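Local coordinates for protein glutamate--tRNA ligase (Elizabethkingia anophelis, PDB 6B1Z) that probably attaches glutamate to its cognate transfer RNA in an ATP-dependent reaction, as a class I glutamyl-tRNA synthetase, at residues Pro369-Val374 and Leu388-Leu393; Asn378-Ser383 and Asp403-Gly408. All blocks are in the same frame, centred on the assembly; numbering follows the deposited sequence. Where two conformers were deposited one is given.

Both contacts lie within the helical anticodon-binding region, on neighbouring parts of three successive helices, 364-377, 384-394 and 401-406. Contact 1 is core: a phenylalanine of the first helix meets two isoleucines of the second, all three buried, and only carbon touches carbon. Contact 2 sits nearer the surface, where the loop after the first helix meets the end of the third, and there a tyrosine and an asparagine pack together while waters tie their polar atoms. The two are continuous. Phe371 CE1 of contact 1 comes within 3.5 Å of Ile404 CG2 from contact 2, and Val374 lies against Tyr405, so helix 401-406, itself part of contact 2, also packs on contact 1.

Contact 1: residues Pro369-Val374 and Leu388-Leu393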
loop_
_atom_site.group_PDB
_atom_site.type_symbol
_atom_site.label_atom_id
_atom_site.label_comp_id
_atom_site.label_asym_id
_atom_site.label_seq_id
_atom_site.Cartn_x
_atom_site.Cartn_y
_atom_site.Cartn_z
ATOM N N PRO A 369 -4.227 24.214 4.079
ATOM C CA PRO A 369 -5.453 23.567 4.590
ATOM C C PRO A 369 -5.178 22.474 5.612
ATOM O O PRO A 369 -5.822 22.458 6.666
ATOM C CB PRO A 369 -6.116 23.020 3.320
ATOM C CG PRO A 369 -5.561 23.865 2.211
ATOM C CD PRO A 369 -4.161 24.180 2.603
ATOM N N GLU A 370 -4.232 21.573 5.336
ATOM C CA GLU A 370 -3.927 20.542 6.321
ATOM C C GLU A 370 -3.282 21.146 7.562
ATOM O O GLU A 370 -3.567 20.716 8.686
ATOM C CB GLU A 370 -3.034 19.463 5.709
ATOM C CG GLU A 370 -2.747 18.291 6.667
ATOM C CD GLU A 370 -4.006 17.499 7.059
ATOM O OE1 GLU A 370 -5.012 17.527 6.310
ATOM O OE2 GLU A 370 -3.987 16.853 8.132
ATOM N N PHE A 371 -2.429 22.159 7.388
ATOM C CA PHE A 371 -1.817 22.789 8.551
ATOM C C PHE A 371 -2.874 23.414 9.455
ATOM O O PHE A 371 -2.810 23.281 10.683
ATOM C CB PHE A 371 -0.790 23.833 8.111
ATOM C CG PHE A 371 -0.058 24.485 9.251
ATOM C CD1 PHE A 371 0.666 23.720 10.161
ATOM C CD2 PHE A 371 -0.059 25.860 9.396
ATOM C CE1 PHE A 371 1.352 24.328 11.216
ATOM C CE2 PHE A 371 0.630 26.475 10.437
ATOM C CZ PHE A 371 1.342 25.698 11.353
ATOM N N LYS A 372 -3.857 24.102 8.865
ATOM C CA LYS A 372 -4.914 24.698 9.675
ATOM C C LYS A 372 -5.737 23.639 10.392
ATOM O O LYS A 372 -6.243 23.892 11.494
ATOM C CB LYS A 372 -5.818 25.575 8.796
ATOM C CG LYS A 372 -5.145 26.885 8.370
ATOM C CD LYS A 372 -6.047 27.733 7.492
ATOM C CE LYS A 372 -7.260 28.223 8.269
ATOM N NZ LYS A 372 -7.962 29.335 7.550
ATOM N N LYS A 373 -5.910 22.473 9.766
ATOM C CA LYS A 373 -6.599 21.363 10.412
ATOM C C LYS A 373 -5.819 20.885 11.631
ATOM O O LYS A 373 -6.395 20.664 12.703
ATOM C CB LYS A 373 -6.795 20.235 9.398
ATOM C CG LYS A 373 -7.607 19.036 9.858
ATOM C CD LYS A 373 -7.898 18.138 8.660
ATOM C CE LYS A 373 -8.732 16.922 9.036
ATOM N NZ LYS A 373 -7.993 16.009 9.945
ATOM N N VAL A 374 -4.496 20.757 11.500
ATOM C CA VAL A 374 -3.687 20.363 12.656
ATOM C C VAL A 374 -3.792 21.403 13.768
ATOM O O VAL A 374 -3.952 21.060 14.949
ATOM C CB VAL A 374 -2.225 20.116 12.234
ATOM C CG1 VAL A 374 -1.346 19.823 13.454
ATOM C CG2 VAL A 374 -2.144 18.958 11.247
ATOM N N LEU A 388 1.051 30.956 6.769
ATOM C CA LEU A 388 1.858 30.753 5.564
ATOM C C LEU A 388 3.329 31.038 5.832
ATOM O O LEU A 388 4.203 30.332 5.319
ATOM C CB LEU A 388 1.348 31.637 4.421
ATOM C CG LEU A 388 0.009 31.251 3.810
ATOM C CD1 LEU A 388 -0.378 32.305 2.782
ATOM C CD2 LEU A 388 0.050 29.907 3.135
ATOM N N LYS A 389 3.622 32.065 6.630
ATOM C CA LYS A 389 5.009 32.371 6.955
ATOM C C LYS A 389 5.631 31.263 7.801
ATOM O O LYS A 389 6.794 30.894 7.589
ATOM C CB LYS A 389 5.099 33.722 7.662
ATOM C CG LYS A 389 4.838 34.899 6.729
ATOM C CD LYS A 389 5.288 36.216 7.343
ATOM C CE LYS A 389 5.062 37.384 6.402
ATOM N NZ LYS A 389 3.660 37.876 6.446
ATOM N N ILE A 390 4.868 30.709 8.746
ATOM C CA ILE A 390 5.373 29.601 9.557
ATOM C C ILE A 390 5.651 28.385 8.674
ATOM O O ILE A 390 6.704 27.743 8.787
ATOM C CB ILE A 390 4.385 29.278 10.697
ATOM C CG1 ILE A 390 4.410 30.408 11.745
ATOM C CG2 ILE A 390 4.704 27.898 11.328
ATOM C CD1 ILE A 390 3.292 30.351 12.768
ATOM N N ILE A 391 4.729 28.074 7.755
ATOM C CA ILE A 391 4.944 26.963 6.825
ATOM C C ILE A 391 6.229 27.180 6.034
ATOM O O ILE A 391 7.051 26.264 5.893
ATOM C CB ILE A 391 3.723 26.798 5.895
ATOM C CG1 ILE A 391 2.505 26.275 6.670
ATOM C CG2 ILE A 391 4.048 25.872 4.711
ATOM C CD1 ILE A 391 1.202 26.442 5.892
ATOM N N GLY A 392 6.436 28.404 5.529
ATOM C CA GLY A 392 7.646 28.681 4.766
ATOM C C GLY A 392 8.916 28.493 5.579
ATOM O O GLY A 392 9.934 28.034 5.056
ATOM N N LEU A 393 8.872 28.849 6.867
ATOM C CA LEU A 393 10.026 28.736 7.749
ATOM C C LEU A 393 10.299 27.303 8.169
ATOM O O LEU A 393 11.430 26.989 8.567
ATOM C CB LEU A 393 9.822 29.568 9.018
ATOM C CG LEU A 393 9.847 31.092 8.925
ATOM C CD1 LEU A 393 9.289 31.686 10.214
ATOM C CD2 LEU A 393 11.270 31.555 8.676
#
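Ile390 meets Phe371 with its methyl branch: Ile390 CG2 lies 4.0 Å from Phe371 CZ, at the far end of the ring. The two side chains cross at about a right angle, and the methyl approaches the ring obliquely. The Ile390 side chain also touches Phe411 and Phe412, and Ile404 of helix 401-406, which packs on Phe371 as well.

One residue on, Ile391 uses its longer branch. With CG1 beside the backbone N (chi1 -70°) and the chain then stretched out, this arm runs past Phe371 in the opposite direction to the aromatic side chain. CG1 is 3.8 Å from Phe371 CD2, and CD1 carries on to within 4.0 Å of Phe371 CB, near the root of the side chain. CG1 also makes an off-centre CH-pi contact, 4.2 Å from the centroid of the Phe371 ring and 30° from its normal. Within the two segments, then, Ile390 touches the ring at CZ, while Ile391 touches it at CG and CD2 and reaches on to CB. Phe371 reaches both because CG stands opposite its own backbone N (chi1 -177°), which sends the ring out from helix 364-377 toward its neighbour.

Further along, Leu393 turns to Phe411 and to Met493 of helix 487-507. Buried apolar packing of this kind, between consecutive helices joined by a short loop, is characteristic of the all-helical anticodon-binding domain of bacterial glutamyl-tRNA synthetases.

Contact 2: residues Asn378-Ser383 and Asp403-Gly408; sequences NNVEVS and DIYNDG. With EDO (1,2-ethanediol), chain X.
Asn378 OD1 is gripped by two waters, both donating to it: water 1, which also donates to Asn406 OD1 at 2.7 Å, and water 3, which lies 2.7 Å from Tyr405 OH in the plane of the tyrosine ring, at its edge. Water 2 makes a third bridge, accepting from Asn378 ND2 and donating to Asn406 OD1, so that each asparagine oxygen takes two waters. Asn378 ND2 also bonds back to Val374 O, one turn earlier in helix 364-377.

The same amide lies obliquely against the Tyr405 ring. Asn378 CG comes to 3.4 Å from Tyr405 CE2, with the amide and ring planes 32° apart, and Asn378 CB lies 3.8 Å from Tyr405 OH. Val380 meets the other ortho carbon beside the hydroxyl, its CG2 4.1 Å from Tyr405 CE1. The tyrosine extends this far because its CG points opposite the backbone N (chi1 173°); its hydroxyl further bonds His413 NE2, which helps fix the ring.

Beyond the helix end, Asp407 holds an ethanediol, probably from the crystallisation liquor, through both carboxylate oxygens; the diol's O2 donates to Asp407 OD1 at 2.7 Å.

On the other segment, Asn379 has positive phi and Val380 N reaches back to Leu375 O: a Schellman motif that closes helix 364-377, with Tyr405 packed against Asn378 and Val380, the residues flanking Asn379 in the turn.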
loop_
_atom_site.group_PDB
_atom_site.type_symbol
_atom_site.label_atom_id
_atom_site.label_comp_id
_atom_site.label_asym_id
_atom_site.label_seq_id
_atom_site.Cartn_x
_atom_site.Cartn_y
_atom_site.Cartn_z
ATOM N N ASN A 378 -5.417 21.087 17.752
ATOM C CA ASN A 378 -4.659 21.444 18.940
ATOM C C ASN A 378 -5.145 22.741 19.582
ATOM O O ASN A 378 -4.411 23.348 20.372
ATOM C CB ASN A 378 -3.171 21.531 18.590
ATOM C CG ASN A 378 -2.567 20.171 18.313
ATOM O OD1 ASN A 378 -2.161 19.465 19.238
ATOM N ND2 ASN A 378 -2.527 19.783 17.049
ATOM N N ASN A 379 -6.362 23.178 19.240
ATOM C CA ASN A 379 -6.977 24.365 19.840
ATOM C C ASN A 379 -6.098 25.604 19.665
ATOM O O ASN A 379 -5.960 26.421 20.575
ATOM C CB ASN A 379 -7.295 24.130 21.319
ATOM C CG ASN A 379 -8.191 22.924 21.540
ATOM O OD1 ASN A 379 -9.144 22.696 20.795
ATOM N ND2 ASN A 379 -7.880 22.139 22.567
ATOM N N VAL A 380 -5.493 25.744 18.489
ATOM C CA VAL A 380 -4.661 26.896 18.169
ATOM C C VAL A 380 -5.266 27.602 16.965
ATOM O O VAL A 380 -5.733 26.950 16.026
ATOM C CB VAL A 380 -3.196 26.486 17.893
ATOM C CG1 VAL A 380 -2.458 27.588 17.145
ATOM C CG2 VAL A 380 -2.482 26.175 19.206
ATOM N N GLU A 381 -5.266 28.935 16.999
ATOM C CA GLU A 381 -5.743 29.738 15.882
ATOM C C GLU A 381 -4.716 30.815 15.575
ATOM O O GLU A 381 -4.216 31.475 16.489
ATOM C CB GLU A 381 -7.100 30.378 16.197
ATOM N N VAL A 382 -4.404 30.995 14.289
ATOM C CA VAL A 382 -3.514 32.060 13.854
ATOM C C VAL A 382 -4.029 32.577 12.514
ATOM O O VAL A 382 -4.807 31.911 11.829
ATOM C CB VAL A 382 -2.045 31.571 13.769
ATOM C CG1 VAL A 382 -1.812 30.706 12.537
ATOM C CG2 VAL A 382 -1.065 32.723 13.844
ATOM N N SER A 383 -3.626 33.801 12.171
ATOM C CA SER A 383 -4.008 34.357 10.878
ATOM C C SER A 383 -3.409 33.530 9.750
ATOM O O SER A 383 -2.366 32.897 9.913
ATOM C CB SER A 383 -3.539 35.809 10.760
ATOM O OG SER A 383 -2.123 35.886 10.732
ATOM N N ASP A 403 4.281 17.973 11.494
ATOM C CA ASP A 403 5.562 18.322 12.115
ATOM C C ASP A 403 5.731 19.832 12.224
ATOM O O ASP A 403 6.428 20.314 13.124
ATOM C CB ASP A 403 6.750 17.784 11.304
ATOM C CG ASP A 403 6.767 16.282 11.166
ATOM O OD1 ASP A 403 6.034 15.579 11.891
ATOM O OD2 ASP A 403 7.563 15.819 10.316
ATOM N N ILE A 404 5.137 20.587 11.292
ATOM C CA ILE A 404 5.262 22.041 11.318
ATOM C C ILE A 404 4.667 22.622 12.600
ATOM O O ILE A 404 5.181 23.614 13.142
ATOM C CB ILE A 404 4.600 22.631 10.058
ATOM C CG1 ILE A 404 5.313 22.122 8.802
ATOM C CG2 ILE A 404 4.636 24.181 10.089
ATOM C CD1 ILE A 404 4.630 22.539 7.499
ATOM N N TYR A 405 3.602 22.012 13.123
ATOM C CA TYR A 405 3.121 22.403 14.446
ATOM C C TYR A 405 3.903 21.716 15.563
ATOM O O TYR A 405 4.379 22.372 16.497
ATOM C CB TYR A 405 1.632 22.083 14.600
ATOM C CG TYR A 405 1.170 22.331 16.027
ATOM C CD1 TYR A 405 1.018 23.622 16.510
ATOM C CD2 TYR A 405 0.940 21.269 16.897
ATOM C CE1 TYR A 405 0.628 23.854 17.813
ATOM C CE2 TYR A 405 0.557 21.490 18.208
ATOM C CZ TYR A 405 0.398 22.788 18.657
ATOM O OH TYR A 405 0.012 23.021 19.961
ATOM N N ASN A 406 4.033 20.395 15.493
ATOM C CA ASN A 406 4.561 19.669 16.645
ATOM C C ASN A 406 5.993 20.069 16.962
ATOM O O ASN A 406 6.394 20.049 18.130
ATOM C CB ASN A 406 4.470 18.171 16.400
ATOM C CG ASN A 406 3.053 17.659 16.488
ATOM O OD1 ASN A 406 2.256 18.145 17.300
ATOM N ND2 ASN A 406 2.729 16.672 15.669
ATOM N N ASP A 407 6.773 20.436 15.944
ATOM C CA ASP A 407 8.135 20.903 16.133
ATOM C C ASP A 407 8.235 22.416 16.161
ATOM O O ASP A 407 9.347 22.944 16.225
ATOM C CB ASP A 407 9.055 20.340 15.041
ATOM C CG ASP A 407 9.133 18.820 15.065
ATOM O OD1 ASP A 407 8.827 18.198 16.112
ATOM O OD2 ASP A 407 9.477 18.237 14.015
ATOM N N GLY A 408 7.106 23.118 16.110
ATOM C CA GLY A 408 7.102 24.571 16.147
ATOM C C GLY A 408 6.146 25.128 17.182
ATOM O O GLY A 408 5.512 26.172 16.962
HETATM C C1 EDO X . 9.193 14.885 14.226
HETATM O O1 EDO X . 10.323 15.752 14.431
HETATM C C2 EDO X . 8.429 14.673 15.531
HETATM O O2 EDO X . 7.583 15.803 15.817
HETATM O O HOH W 1 0.441 17.602 19.196
HETATM O O HOH W 2 -0.740 17.225 16.676
HETATM O O HOH W 3 -0.410 20.818 21.507
#